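Side-chain contacts in (R)-specific secondary-alkylsulfatase (Pseudomonas sp., PDB 4AXH), which hydrolyses (R)-secondary-alkyl sulfates to (S)-alcohols and sulfate with inversion of configuration, as a zinc-dependent homodimer: residues K123-R128 with Q165-K170; N297-L300 with V305-T308; A339-Y344 with T367-Q372; W357-W360 with K364-T367; Y376-N381 with K402-L407. All coordinates share one frame; numbering follows the deposited sequence. Where two conformers were deposited one is given.

Contact 1: residues K123-R128 with Q165-K170; sequences KLYQVR and QHRPKK
The side chain of R167 lies across the phenol end of Y125, and this pair carries the contact. The two side chains cross at about a right angle. R167 starts from the loop with CB pointing toward strand 124-128. Its chain then bends at two places, with chi2 -61° and chi3 -70°, which brings the guanidinium back over the tyrosine. CG sits above one face of the Y125 ring, 4.2 Å from its plane and toward the rim. CD comes next, 3.6 Å from CZ of Y125. NE of R167 then lies 3.0 Å from the Y125 OH, but the angle is too poor for a hydrogen bond. The guanidinium carbon CZ is 3.3 Å from the same OH. The hydroxyl lies over one face of the guanidinium, displaced toward its rim, with the ring and guanidinium planes 28° apart. P168 CD lies 3.6 Å above the opposite face, so the flat group is held between tyrosine and proline. NH2 at the tip forms a salt bridge with E139, which probably helps fix the rotation of the group. E139 also pairs by its backbone with K123, and Y125 packs on it. The Y125 side chain also touches I68, L117 and E119. The loop 165-170 follows helix 153-164 and leads into strand 172-176. Strands 144-147 and 172-176, with this helix between them, make a beta-alpha-beta unit. The contact thus ties the loop between the helix and second strand of that unit to an antiparallel strand of the same sheet, in a metallo-beta-lactamase fold.

Contact 2: residues N297-L300 with V305-T308; sequences NIYL and VLNT
I298 and N307 pair at the heart of a beta hairpin, formed by strands 296-300 and 305-307 in one sheet of the metallo-beta-lactamase fold. Two backbone bonds join them: I298 N to N307 O and N307 N to I298 O, both 2.8 Å. Y299 and L306 form the non-hydrogen-bonded pair between this one and L300 with V305. Packing is close near the turn, where L300 CD1 meets V305 CG2 at 3.5 Å. On the other face of the sheet Y299 CB touches L306 CD1 at 3.9 Å. With CG anti to the backbone N (chi1 174°), the Y299 ring lies with L306 CB at its edge. The other end is looser. N297 OD1 lies against T308 CA, without a hydrogen bond across the pair. That end is still buried, and the N297 amide is bonded to N311 and Q285. N307 points with I298 toward I147 of strand 144-147, and its OD1 accepts from A309 N. Its side chain lies about 7 Å from that of the zinc ligand D310. The bond nearest the turn, L300 N to V305 O at 3.0 Å, runs almost straight out along the carbonyl, with a C=O...N angle of 172°.

Contact 3: residues A339-Y344 with T367-Q372; sequences ASLEKY and TYLADQ
L369 and L341 bury the largest areas here and run alongside each other, pointing opposite ways. CD1 of L341 rests 3.9 Å from L369 CB. In return, L369 CD1 reaches the backbone of helix 330-344, 3.9 Å from L341 CA. The two leucines differ in their first torsion. L341 has CG opposite the backbone N (chi1 -177°), which carries both of its methyls across to the facing helix. L369 has CG beside the backbone N instead. The second L341 methyl, CD2, lands 3.9 Å from A370 CB, so one leucine spans two consecutive residues of helix 362-388. The two helices are nearly antiparallel. The axes of the short segments pass 9.7 Å apart at a crossing angle of -155°. Helix 330-344 packs on strand 280-286 through S340 and Y344, on the outer face of a sheet of the metallo-beta-lactamase fold. Helix 362-388 lies beside it. S340 is the third residue of the contact. Its OG is 3.9 Å from L369 CD1, a polar atom against a methyl, and it bonds to I337 O within its own helix. The second subunit reaches the same place. R595 of that subunit packs on L341, and R588 of that subunit packs on A370. The R588 guanidinium also forms a salt bridge with D371 of helix 362-388.

Contact 4: residues W357-W360 with K364-T367; sequences WPVW and KVRT
V359 and V365 lie opposite in the backbone, CA atoms 6.0 Å apart, where short strand 359-360 meets the start of helix 362-388. The CA atoms of W360 and K364 are 6.4 Å apart. Three residues separate the segments, so the chain turns sharply from strand into helix. The two V359 methyls take different partners: CG1 meets V365 CG1 at 4.0 Å, and CG2 meets K364 CB at 3.9 Å. With V359 CG2 anti to the backbone N and CG1 set between N and the carbonyl carbon (chi1 60°), both branches can touch the helix. V365 CG1 also lies against the V359 carbonyl oxygen. K364 CB sits 3.4 Å from W360 O. Its CD is 3.5 Å from that oxygen, and the bend at chi3 keeps CE and NZ alongside, without a hydrogen bond. The W360 indole turns away from the helix, packs on A62 and makes a cation-pi contact with R65. V359 is bonded by its backbone to L351, which fixes the strand at the edge of its sheet. The joint is made of methyls and methylenes against each other and carbonyl oxygens. Its cohesion is therefore mainly van der Waals, with the lysine stem along the carbonyl of W360.

Contact 5: residues Y376-N381 with K402-L407; sequences YAFLNN and KLPGEL
P404 sets its CD-CG edge over one face of the F378 ring. CD of P404 stands 3.5 Å from the ring centroid and only 5° off the normal, a CH-pi contact over the centre. CG of the same proline lies over the CD1 side of the ring, 3.6 Å from F378 CD1. L403 adds a methyl, with its CD2 3.6 Å from F378 CD2, and the two side chains cross at a slant. The carbonyl oxygen of K402 is near F378 CZ at 4.0 Å. So three consecutive loop residues meet one aromatic ring. The F378 side chain is carried out from the helix by CG lying anti to the backbone N (chi1 167°), while P404 comes from the opposite direction. Behind the proline the chain turns. L407 N bonds to P404 O at 3.1 Å, and G405 takes a positive phi of 54°. The second subunit closes in from outside: its V591 packs on F378, its T562 packs on P404, and its N589 accepts a hydrogen bond from E406 N. The contact therefore belongs partly to the dimer interface. Within the chain, L403 also touches M316, M375 and L420. The loop, coming after helix 393-400, is thus wedged between helix 362-388 and helix 420-431.

How the contacts relate
The contacts follow one another along the chain, with contacts 3 and 4 sharing T367. Contacts 3, 4 and 5 all use helix 362-388: the centres of 3 and 4 lie 10 Å apart, those of 3 and 5 15 Å. Contacts 2 and 4 reach the same six-stranded sheet. Strand 124-128 of contact 1 belongs to the eight-stranded sheet, yet its L124 packs on L300 and V305 of contact 2, joining the two sheets. Y299 and L306 of contact 2 meet Y344 of contact 3. Contact 5 is farthest from contact 1, 38 Å between centres. Helix 362-388 thus runs from the metallo-beta-lactamase sheet toward the dimerisation region, and contacts 3 and 5 both touch the second subunit.

Contact 1: residues K123-R128 with Q165-K170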
# COMPACT_ATOMS: atom_id res chain seq x y z
N LYS A 123 -35.70 18.79 -16.30
CA LYS A 123 -35.32 19.22 -14.93
C LYS A 123 -33.94 18.63 -14.50
O LYS A 123 -33.55 18.78 -13.34
CB LYS A 123 -36.38 18.82 -13.87
CG LYS A 123 -37.70 19.59 -13.87
CD LYS A 123 -38.60 19.08 -12.71
CE LYS A 123 -39.75 20.02 -12.39
NZ LYS A 123 -40.31 19.81 -11.02
N LEU A 124 -33.21 17.95 -15.42
CA LEU A 124 -31.93 17.29 -15.14
C LEU A 124 -30.93 17.47 -16.27
O LEU A 124 -31.08 16.90 -17.35
CB LEU A 124 -32.16 15.80 -14.84
CG LEU A 124 -31.02 15.05 -14.20
CD1 LEU A 124 -30.87 15.45 -12.75
CD2 LEU A 124 -31.23 13.54 -14.31
N TYR A 125 -29.91 18.31 -16.01
CA TYR A 125 -28.90 18.68 -16.98
C TYR A 125 -27.48 18.38 -16.48
O TYR A 125 -27.26 18.06 -15.31
CB TYR A 125 -29.04 20.15 -17.39
CG TYR A 125 -30.43 20.49 -17.88
CD1 TYR A 125 -31.47 20.73 -16.98
CD2 TYR A 125 -30.72 20.55 -19.23
CE1 TYR A 125 -32.77 20.97 -17.43
CE2 TYR A 125 -32.00 20.86 -19.69
CZ TYR A 125 -33.03 21.05 -18.78
OH TYR A 125 -34.30 21.31 -19.22
N GLN A 126 -26.51 18.48 -17.39
CA GLN A 126 -25.14 18.21 -17.09
C GLN A 126 -24.25 19.10 -17.93
O GLN A 126 -24.54 19.33 -19.11
CB GLN A 126 -24.85 16.73 -17.37
CG GLN A 126 -23.83 16.10 -16.46
CD GLN A 126 -23.98 14.59 -16.39
OE1 GLN A 126 -23.77 14.05 -15.21
NE2 GLN A 126 -24.20 13.90 -17.40
N VAL A 127 -23.20 19.64 -17.31
CA VAL A 127 -22.19 20.43 -18.00
C VAL A 127 -20.96 19.56 -17.98
O VAL A 127 -20.46 19.17 -16.91
CB VAL A 127 -21.92 21.84 -17.41
CG1 VAL A 127 -20.88 22.59 -18.25
CG2 VAL A 127 -23.20 22.66 -17.30
N ARG A 128 -20.53 19.21 -19.19
CA ARG A 128 -19.38 18.34 -19.43
C ARG A 128 -18.40 19.04 -20.36
O ARG A 128 -18.83 19.78 -21.25
CB ARG A 128 -19.85 17.04 -20.11
CG ARG A 128 -20.97 16.31 -19.39
CD ARG A 128 -20.92 14.82 -19.61
NE ARG A 128 -21.22 14.46 -21.00
CZ ARG A 128 -22.44 14.25 -21.48
NH1 ARG A 128 -23.51 14.38 -20.70
NH2 ARG A 128 -22.60 13.94 -22.74
N GLN A 165 -27.66 30.53 -19.76
CA GLN A 165 -27.90 31.03 -21.11
C GLN A 165 -29.02 30.25 -21.85
O GLN A 165 -29.50 30.73 -22.88
CB GLN A 165 -26.61 31.01 -21.92
CG GLN A 165 -25.85 32.32 -21.84
CD GLN A 165 -24.38 32.14 -22.08
OE1 GLN A 165 -23.55 32.51 -21.24
NE2 GLN A 165 -24.01 31.59 -23.24
N HIS A 166 -29.44 29.07 -21.31
CA HIS A 166 -30.43 28.19 -21.93
C HIS A 166 -31.52 27.76 -21.01
O HIS A 166 -32.55 27.24 -21.45
CB HIS A 166 -29.74 26.96 -22.54
CG HIS A 166 -28.75 27.32 -23.60
ND1 HIS A 166 -27.44 27.64 -23.28
CD2 HIS A 166 -28.94 27.51 -24.93
CE1 HIS A 166 -26.87 28.00 -24.42
NE2 HIS A 166 -27.73 27.93 -25.45
N ARG A 167 -31.31 27.96 -19.70
CA ARG A 167 -32.30 27.59 -18.69
C ARG A 167 -32.68 28.77 -17.78
O ARG A 167 -31.98 29.79 -17.80
CB ARG A 167 -31.83 26.35 -17.91
CG ARG A 167 -31.78 25.07 -18.77
CD ARG A 167 -33.12 24.65 -19.35
NE ARG A 167 -34.01 24.16 -18.30
CZ ARG A 167 -35.33 24.28 -18.33
NH1 ARG A 167 -35.92 24.86 -19.37
NH2 ARG A 167 -36.07 23.81 -17.33
N PRO A 168 -33.81 28.70 -17.03
CA PRO A 168 -34.19 29.86 -16.22
C PRO A 168 -33.25 30.10 -15.04
O PRO A 168 -32.84 29.15 -14.37
CB PRO A 168 -35.62 29.54 -15.76
CG PRO A 168 -35.67 28.05 -15.75
CD PRO A 168 -34.81 27.61 -16.91
N LYS A 169 -32.96 31.37 -14.82
CA LYS A 169 -32.13 31.90 -13.76
C LYS A 169 -32.77 31.73 -12.39
O LYS A 169 -33.82 32.30 -12.15
CB LYS A 169 -31.83 33.37 -14.04
CG LYS A 169 -30.75 33.91 -13.16
CD LYS A 169 -29.61 32.91 -12.91
CE LYS A 169 -29.52 32.53 -11.47
NZ LYS A 169 -28.23 32.88 -10.89
N LYS A 170 -32.17 30.92 -11.52
CA LYS A 170 -32.68 30.53 -10.19
C LYS A 170 -31.52 30.50 -9.20
O LYS A 170 -30.38 30.31 -9.64
CB LYS A 170 -33.28 29.09 -10.25
CG LYS A 170 -34.37 28.81 -11.30
CD LYS A 170 -34.91 27.38 -11.20
CE LYS A 170 -34.88 26.63 -12.52
NZ LYS A 170 -36.19 25.99 -12.83

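Contact 2: residues N297-L300 with V305-T308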
# COMPACT_ATOMS: atom_id res chain seq x y z
N ASN A 297 -22.29 7.45 -3.88
CA ASN A 297 -23.10 7.48 -5.10
C ASN A 297 -24.41 8.20 -4.75
O ASN A 297 -24.78 8.30 -3.58
CB ASN A 297 -23.40 6.06 -5.62
CG ASN A 297 -22.20 5.28 -6.06
OD1 ASN A 297 -21.27 5.80 -6.68
ND2 ASN A 297 -22.22 3.98 -5.79
N ILE A 298 -25.08 8.74 -5.73
CA ILE A 298 -26.31 9.48 -5.51
C ILE A 298 -27.39 8.95 -6.45
O ILE A 298 -27.24 9.04 -7.67
CB ILE A 298 -26.11 11.01 -5.63
CG1 ILE A 298 -24.96 11.51 -4.73
CG2 ILE A 298 -27.42 11.79 -5.34
CD1 ILE A 298 -23.73 11.80 -5.43
N TYR A 299 -28.44 8.36 -5.88
CA TYR A 299 -29.55 7.86 -6.68
C TYR A 299 -30.68 8.90 -6.61
O TYR A 299 -30.83 9.60 -5.61
CB TYR A 299 -29.99 6.44 -6.23
CG TYR A 299 -31.23 5.90 -6.91
CD1 TYR A 299 -31.21 5.48 -8.24
CD2 TYR A 299 -32.42 5.74 -6.20
CE1 TYR A 299 -32.35 4.97 -8.86
CE2 TYR A 299 -33.56 5.21 -6.80
CZ TYR A 299 -33.52 4.83 -8.13
OH TYR A 299 -34.68 4.37 -8.72
N LEU A 300 -31.38 9.07 -7.71
CA LEU A 300 -32.48 10.00 -7.83
C LEU A 300 -33.75 9.19 -8.04
O LEU A 300 -34.10 8.87 -9.19
CB LEU A 300 -32.25 11.03 -8.95
CG LEU A 300 -31.02 11.89 -8.76
CD1 LEU A 300 -30.80 12.79 -9.95
CD2 LEU A 300 -31.11 12.69 -7.47
N VAL A 305 -32.59 7.72 -12.21
CA VAL A 305 -31.23 7.94 -12.69
C VAL A 305 -30.26 7.65 -11.55
O VAL A 305 -30.57 7.95 -10.38
CB VAL A 305 -30.93 9.31 -13.40
CG1 VAL A 305 -32.08 9.80 -14.26
CG2 VAL A 305 -30.53 10.38 -12.42
N LEU A 306 -29.10 7.06 -11.87
CA LEU A 306 -28.07 6.76 -10.87
C LEU A 306 -26.79 7.51 -11.19
O LEU A 306 -26.33 7.50 -12.34
CB LEU A 306 -27.83 5.24 -10.71
CG LEU A 306 -26.69 4.79 -9.79
CD1 LEU A 306 -27.02 5.01 -8.33
CD2 LEU A 306 -26.34 3.37 -10.03
N ASN A 307 -26.24 8.20 -10.18
CA ASN A 307 -24.99 8.92 -10.33
C ASN A 307 -23.92 8.23 -9.46
O ASN A 307 -24.05 8.17 -8.24
CB ASN A 307 -25.12 10.41 -10.05
CG ASN A 307 -23.88 11.18 -10.40
OD1 ASN A 307 -22.76 10.66 -10.32
ND2 ASN A 307 -24.02 12.44 -10.78
N THR A 308 -22.89 7.69 -10.12
CA THR A 308 -21.81 6.90 -9.52
C THR A 308 -20.53 7.66 -9.25
O THR A 308 -19.48 7.03 -9.12
CB THR A 308 -21.51 5.70 -10.40
OG1 THR A 308 -20.96 6.17 -11.63
CG2 THR A 308 -22.73 4.86 -10.66

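Contact 3: residues A339-Y344 with T367-Q372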
# COMPACT_ATOMS: atom_id res chain seq x y z
N ALA A 339 -23.04 -3.46 -5.01
CA ALA A 339 -24.09 -3.01 -4.09
C ALA A 339 -24.95 -1.96 -4.76
O ALA A 339 -26.18 -1.94 -4.56
CB ALA A 339 -23.50 -2.49 -2.80
N SER A 340 -24.35 -1.14 -5.64
CA SER A 340 -25.12 -0.18 -6.41
C SER A 340 -25.96 -0.93 -7.49
O SER A 340 -27.09 -0.53 -7.73
CB SER A 340 -24.23 0.91 -7.01
OG SER A 340 -23.67 0.61 -8.28
N LEU A 341 -25.44 -2.03 -8.06
CA LEU A 341 -26.18 -2.82 -9.06
C LEU A 341 -27.44 -3.44 -8.47
O LEU A 341 -28.51 -3.34 -9.07
CB LEU A 341 -25.30 -3.91 -9.73
CG LEU A 341 -25.93 -4.80 -10.87
CD1 LEU A 341 -26.54 -3.95 -11.99
CD2 LEU A 341 -24.88 -5.68 -11.51
N GLU A 342 -27.30 -4.08 -7.29
CA GLU A 342 -28.39 -4.72 -6.59
C GLU A 342 -29.43 -3.71 -6.10
O GLU A 342 -30.60 -3.91 -6.37
CB GLU A 342 -27.81 -5.55 -5.44
CG GLU A 342 -28.84 -6.16 -4.50
CD GLU A 342 -28.25 -7.11 -3.46
OE1 GLU A 342 -27.04 -7.00 -3.14
OE2 GLU A 342 -29.01 -7.98 -2.98
N LYS A 343 -29.00 -2.60 -5.46
CA LYS A 343 -29.93 -1.59 -4.93
C LYS A 343 -30.63 -0.72 -5.97
O LYS A 343 -31.77 -0.30 -5.75
CB LYS A 343 -29.26 -0.72 -3.86
CG LYS A 343 -29.55 -1.13 -2.41
CD LYS A 343 -30.38 -0.06 -1.69
CE LYS A 343 -30.50 -0.24 -0.18
NZ LYS A 343 -31.52 -1.27 0.18
N TYR A 344 -29.95 -0.41 -7.08
CA TYR A 344 -30.49 0.53 -8.07
C TYR A 344 -30.65 0.04 -9.49
O TYR A 344 -31.42 0.66 -10.22
CB TYR A 344 -29.73 1.88 -8.04
CG TYR A 344 -29.49 2.41 -6.64
CD1 TYR A 344 -30.55 2.81 -5.84
CD2 TYR A 344 -28.20 2.44 -6.10
CE1 TYR A 344 -30.34 3.27 -4.54
CE2 TYR A 344 -27.98 2.90 -4.80
CZ TYR A 344 -29.05 3.32 -4.03
OH TYR A 344 -28.84 3.74 -2.74
N THR A 367 -25.54 -4.11 -17.57
CA THR A 367 -24.38 -4.74 -18.18
C THR A 367 -23.13 -3.91 -17.82
O THR A 367 -22.11 -4.49 -17.48
CB THR A 367 -24.57 -4.81 -19.72
OG1 THR A 367 -25.66 -5.68 -20.01
CG2 THR A 367 -23.30 -5.24 -20.49
N TYR A 368 -23.22 -2.57 -17.90
CA TYR A 368 -22.11 -1.65 -17.62
C TYR A 368 -21.64 -1.85 -16.18
O TYR A 368 -20.48 -2.19 -15.98
CB TYR A 368 -22.55 -0.22 -17.95
CG TYR A 368 -21.52 0.86 -17.72
CD1 TYR A 368 -21.33 1.42 -16.45
CD2 TYR A 368 -20.83 1.43 -18.79
CE1 TYR A 368 -20.42 2.46 -16.25
CE2 TYR A 368 -19.91 2.46 -18.59
CZ TYR A 368 -19.73 2.99 -17.32
OH TYR A 368 -18.86 4.03 -17.10
N LEU A 369 -22.55 -1.78 -15.21
CA LEU A 369 -22.25 -2.01 -13.80
C LEU A 369 -21.62 -3.35 -13.51
O LEU A 369 -20.59 -3.40 -12.85
CB LEU A 369 -23.48 -1.80 -12.91
CG LEU A 369 -23.90 -0.35 -12.74
CD1 LEU A 369 -25.08 -0.25 -11.82
CD2 LEU A 369 -22.71 0.50 -12.28
N ALA A 370 -22.18 -4.43 -14.05
CA ALA A 370 -21.65 -5.75 -13.84
C ALA A 370 -20.27 -5.90 -14.45
O ALA A 370 -19.42 -6.54 -13.84
CB ALA A 370 -22.59 -6.77 -14.41
N ASP A 371 -20.01 -5.27 -15.62
CA ASP A 371 -18.68 -5.30 -16.29
C ASP A 371 -17.65 -4.57 -15.41
O ASP A 371 -16.56 -5.09 -15.20
CB ASP A 371 -18.76 -4.66 -17.69
CG ASP A 371 -19.47 -5.46 -18.78
OD1 ASP A 371 -19.88 -6.60 -18.52
OD2 ASP A 371 -19.60 -4.95 -19.90
N GLN A 372 -18.04 -3.37 -14.87
CA GLN A 372 -17.23 -2.53 -13.99
C GLN A 372 -16.85 -3.32 -12.75
O GLN A 372 -15.66 -3.49 -12.49
CB GLN A 372 -17.97 -1.23 -13.62
CG GLN A 372 -18.15 -0.21 -14.77
CD GLN A 372 -16.89 0.52 -15.21
OE1 GLN A 372 -15.94 0.72 -14.44
NE2 GLN A 372 -16.87 0.97 -16.46

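Contact 4: residues W357-W360 with K364-T367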
# COMPACT_ATOMS: atom_id res chain seq x y z
N TRP A 357 -19.66 10.73 -20.33
CA TRP A 357 -21.03 10.62 -20.82
C TRP A 357 -21.90 9.63 -20.05
O TRP A 357 -21.38 8.67 -19.45
CB TRP A 357 -21.03 10.27 -22.34
CG TRP A 357 -20.11 9.15 -22.66
CD1 TRP A 357 -20.38 7.82 -22.61
CD2 TRP A 357 -18.69 9.27 -22.85
NE1 TRP A 357 -19.23 7.10 -22.84
CE2 TRP A 357 -18.18 7.96 -22.98
CE3 TRP A 357 -17.80 10.36 -22.92
CZ2 TRP A 357 -16.81 7.71 -23.21
CZ3 TRP A 357 -16.45 10.12 -23.11
CH2 TRP A 357 -15.96 8.81 -23.26
N PRO A 358 -23.25 9.77 -20.18
CA PRO A 358 -24.15 8.83 -19.51
C PRO A 358 -24.38 7.52 -20.28
O PRO A 358 -24.17 7.49 -21.46
CB PRO A 358 -25.48 9.63 -19.44
CG PRO A 358 -25.17 11.02 -19.90
CD PRO A 358 -24.03 10.84 -20.83
N VAL A 359 -24.81 6.45 -19.62
CA VAL A 359 -25.18 5.22 -20.31
C VAL A 359 -26.70 5.07 -20.18
O VAL A 359 -27.20 5.15 -19.07
CB VAL A 359 -24.36 3.94 -19.96
CG1 VAL A 359 -24.45 3.59 -18.49
CG2 VAL A 359 -24.77 2.75 -20.83
N TRP A 360 -27.43 4.96 -21.29
CA TRP A 360 -28.91 4.92 -21.31
C TRP A 360 -29.51 3.53 -21.41
O TRP A 360 -28.94 2.67 -22.08
CB TRP A 360 -29.49 5.78 -22.45
CG TRP A 360 -28.75 7.05 -22.77
CD1 TRP A 360 -27.59 7.16 -23.47
CD2 TRP A 360 -29.08 8.38 -22.33
NE1 TRP A 360 -27.18 8.47 -23.50
CE2 TRP A 360 -28.11 9.25 -22.88
CE3 TRP A 360 -30.15 8.93 -21.59
CZ2 TRP A 360 -28.13 10.63 -22.66
CZ3 TRP A 360 -30.17 10.31 -21.37
CH2 TRP A 360 -29.16 11.13 -21.88
N LYS A 364 -28.53 -1.68 -20.62
CA LYS A 364 -27.17 -1.22 -20.89
C LYS A 364 -26.48 -0.76 -19.63
O LYS A 364 -25.28 -1.00 -19.51
CB LYS A 364 -27.13 -0.17 -22.00
CG LYS A 364 -27.15 -0.77 -23.40
CD LYS A 364 -27.79 0.22 -24.34
CE LYS A 364 -29.19 -0.21 -24.76
NZ LYS A 364 -29.88 0.84 -25.54
N VAL A 365 -27.24 -0.18 -18.65
CA VAL A 365 -26.71 0.23 -17.35
C VAL A 365 -26.34 -0.98 -16.50
O VAL A 365 -25.28 -0.98 -15.88
CB VAL A 365 -27.46 1.36 -16.55
CG1 VAL A 365 -28.14 2.39 -17.45
CG2 VAL A 365 -28.44 0.82 -15.53
N ARG A 366 -27.18 -2.02 -16.49
CA ARG A 366 -26.96 -3.27 -15.73
C ARG A 366 -25.73 -4.04 -16.22
O ARG A 366 -24.97 -4.56 -15.39
CB ARG A 366 -28.19 -4.16 -15.78
CG ARG A 366 -29.25 -3.79 -14.79
CD ARG A 366 -30.54 -4.50 -15.13
NE ARG A 366 -31.65 -3.57 -14.97
CZ ARG A 366 -32.57 -3.33 -15.88
NH1 ARG A 366 -32.57 -4.00 -17.03
NH2 ARG A 366 -33.52 -2.43 -15.65
N THR A 367 -25.54 -4.11 -17.57
CA THR A 367 -24.38 -4.74 -18.18
C THR A 367 -23.13 -3.91 -17.82
O THR A 367 -22.11 -4.49 -17.48
CB THR A 367 -24.57 -4.81 -19.72
OG1 THR A 367 -25.66 -5.68 -20.01
CG2 THR A 367 -23.30 -5.24 -20.49

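Contact 5: residues Y376-N381 with K402-L407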
# COMPACT_ATOMS: atom_id res chain seq x y z
N TYR A 376 -12.86 -4.80 -11.60
CA TYR A 376 -12.14 -4.59 -10.36
C TYR A 376 -11.90 -5.86 -9.59
O TYR A 376 -10.77 -6.07 -9.13
CB TYR A 376 -12.73 -3.43 -9.52
CG TYR A 376 -12.57 -2.09 -10.22
CD1 TYR A 376 -11.30 -1.53 -10.40
CD2 TYR A 376 -13.65 -1.45 -10.80
CE1 TYR A 376 -11.13 -0.36 -11.12
CE2 TYR A 376 -13.50 -0.26 -11.50
CZ TYR A 376 -12.23 0.29 -11.65
OH TYR A 376 -12.05 1.48 -12.33
N ALA A 377 -12.92 -6.75 -9.51
CA ALA A 377 -12.76 -8.03 -8.81
C ALA A 377 -11.73 -8.87 -9.51
O ALA A 377 -10.93 -9.52 -8.83
CB ALA A 377 -14.08 -8.78 -8.72
N PHE A 378 -11.65 -8.78 -10.86
CA PHE A 378 -10.65 -9.50 -11.63
C PHE A 378 -9.23 -9.02 -11.26
O PHE A 378 -8.32 -9.83 -11.07
CB PHE A 378 -10.88 -9.37 -13.15
CG PHE A 378 -9.73 -9.81 -14.01
CD1 PHE A 378 -9.45 -11.16 -14.18
CD2 PHE A 378 -8.89 -8.87 -14.62
CE1 PHE A 378 -8.38 -11.58 -14.98
CE2 PHE A 378 -7.79 -9.29 -15.39
CZ PHE A 378 -7.54 -10.65 -15.57
N LEU A 379 -9.06 -7.71 -11.17
CA LEU A 379 -7.76 -7.16 -10.84
C LEU A 379 -7.26 -7.71 -9.53
O LEU A 379 -6.17 -8.28 -9.51
CB LEU A 379 -7.77 -5.62 -10.88
CG LEU A 379 -7.78 -5.00 -12.26
CD1 LEU A 379 -8.15 -3.52 -12.17
CD2 LEU A 379 -6.45 -5.20 -12.97
N ASN A 380 -8.10 -7.65 -8.50
CA ASN A 380 -7.79 -8.17 -7.18
C ASN A 380 -7.57 -9.70 -7.21
O ASN A 380 -6.49 -10.18 -6.88
CB ASN A 380 -8.92 -7.79 -6.22
CG ASN A 380 -8.62 -8.15 -4.80
OD1 ASN A 380 -7.94 -7.40 -4.08
ND2 ASN A 380 -9.11 -9.30 -4.36
N ASN A 381 -8.60 -10.45 -7.65
CA ASN A 381 -8.60 -11.91 -7.65
C ASN A 381 -7.60 -12.58 -8.55
O ASN A 381 -7.02 -13.57 -8.13
CB ASN A 381 -10.00 -12.46 -7.87
CG ASN A 381 -11.05 -12.01 -6.88
OD1 ASN A 381 -10.78 -11.76 -5.69
ND2 ASN A 381 -12.29 -11.94 -7.35
N LYS A 402 -4.79 -8.95 -21.09
CA LYS A 402 -6.18 -8.62 -21.42
C LYS A 402 -7.16 -8.92 -20.29
O LYS A 402 -6.91 -9.75 -19.45
CB LYS A 402 -6.61 -9.33 -22.72
CG LYS A 402 -6.06 -8.68 -24.00
CD LYS A 402 -6.19 -9.60 -25.19
CE LYS A 402 -5.84 -8.93 -26.50
NZ LYS A 402 -5.77 -9.91 -27.61
N LEU A 403 -8.28 -8.23 -20.27
CA LEU A 403 -9.35 -8.50 -19.31
C LEU A 403 -10.07 -9.80 -19.83
O LEU A 403 -10.01 -10.12 -21.04
CB LEU A 403 -10.35 -7.33 -19.23
CG LEU A 403 -9.87 -6.05 -18.56
CD1 LEU A 403 -10.88 -5.00 -18.62
CD2 LEU A 403 -9.34 -6.29 -17.16
N PRO A 404 -10.73 -10.56 -18.95
CA PRO A 404 -11.30 -11.84 -19.42
C PRO A 404 -12.65 -11.75 -20.12
O PRO A 404 -13.39 -10.80 -19.88
CB PRO A 404 -11.41 -12.66 -18.13
CG PRO A 404 -11.62 -11.65 -17.03
CD PRO A 404 -10.92 -10.38 -17.49
N GLY A 405 -12.97 -12.79 -20.89
CA GLY A 405 -14.25 -12.98 -21.56
C GLY A 405 -14.63 -11.82 -22.43
O GLY A 405 -13.83 -11.35 -23.25
N GLU A 406 -15.84 -11.30 -22.18
CA GLU A 406 -16.43 -10.15 -22.91
C GLU A 406 -15.87 -8.79 -22.50
O GLU A 406 -16.06 -7.81 -23.23
CB GLU A 406 -17.97 -10.21 -22.89
CG GLU A 406 -18.60 -11.51 -23.42
CD GLU A 406 -17.98 -12.13 -24.67
OE1 GLU A 406 -18.06 -11.51 -25.76
OE2 GLU A 406 -17.39 -13.23 -24.54
N LEU A 407 -15.13 -8.75 -21.38
CA LEU A 407 -14.50 -7.52 -20.85
C LEU A 407 -13.45 -6.86 -21.78
O LEU A 407 -13.29 -5.65 -21.75
CB LEU A 407 -13.99 -7.69 -19.39
CG LEU A 407 -14.93 -8.36 -18.36
CD1 LEU A 407 -14.25 -8.51 -17.03
CD2 LEU A 407 -16.17 -7.58 -18.16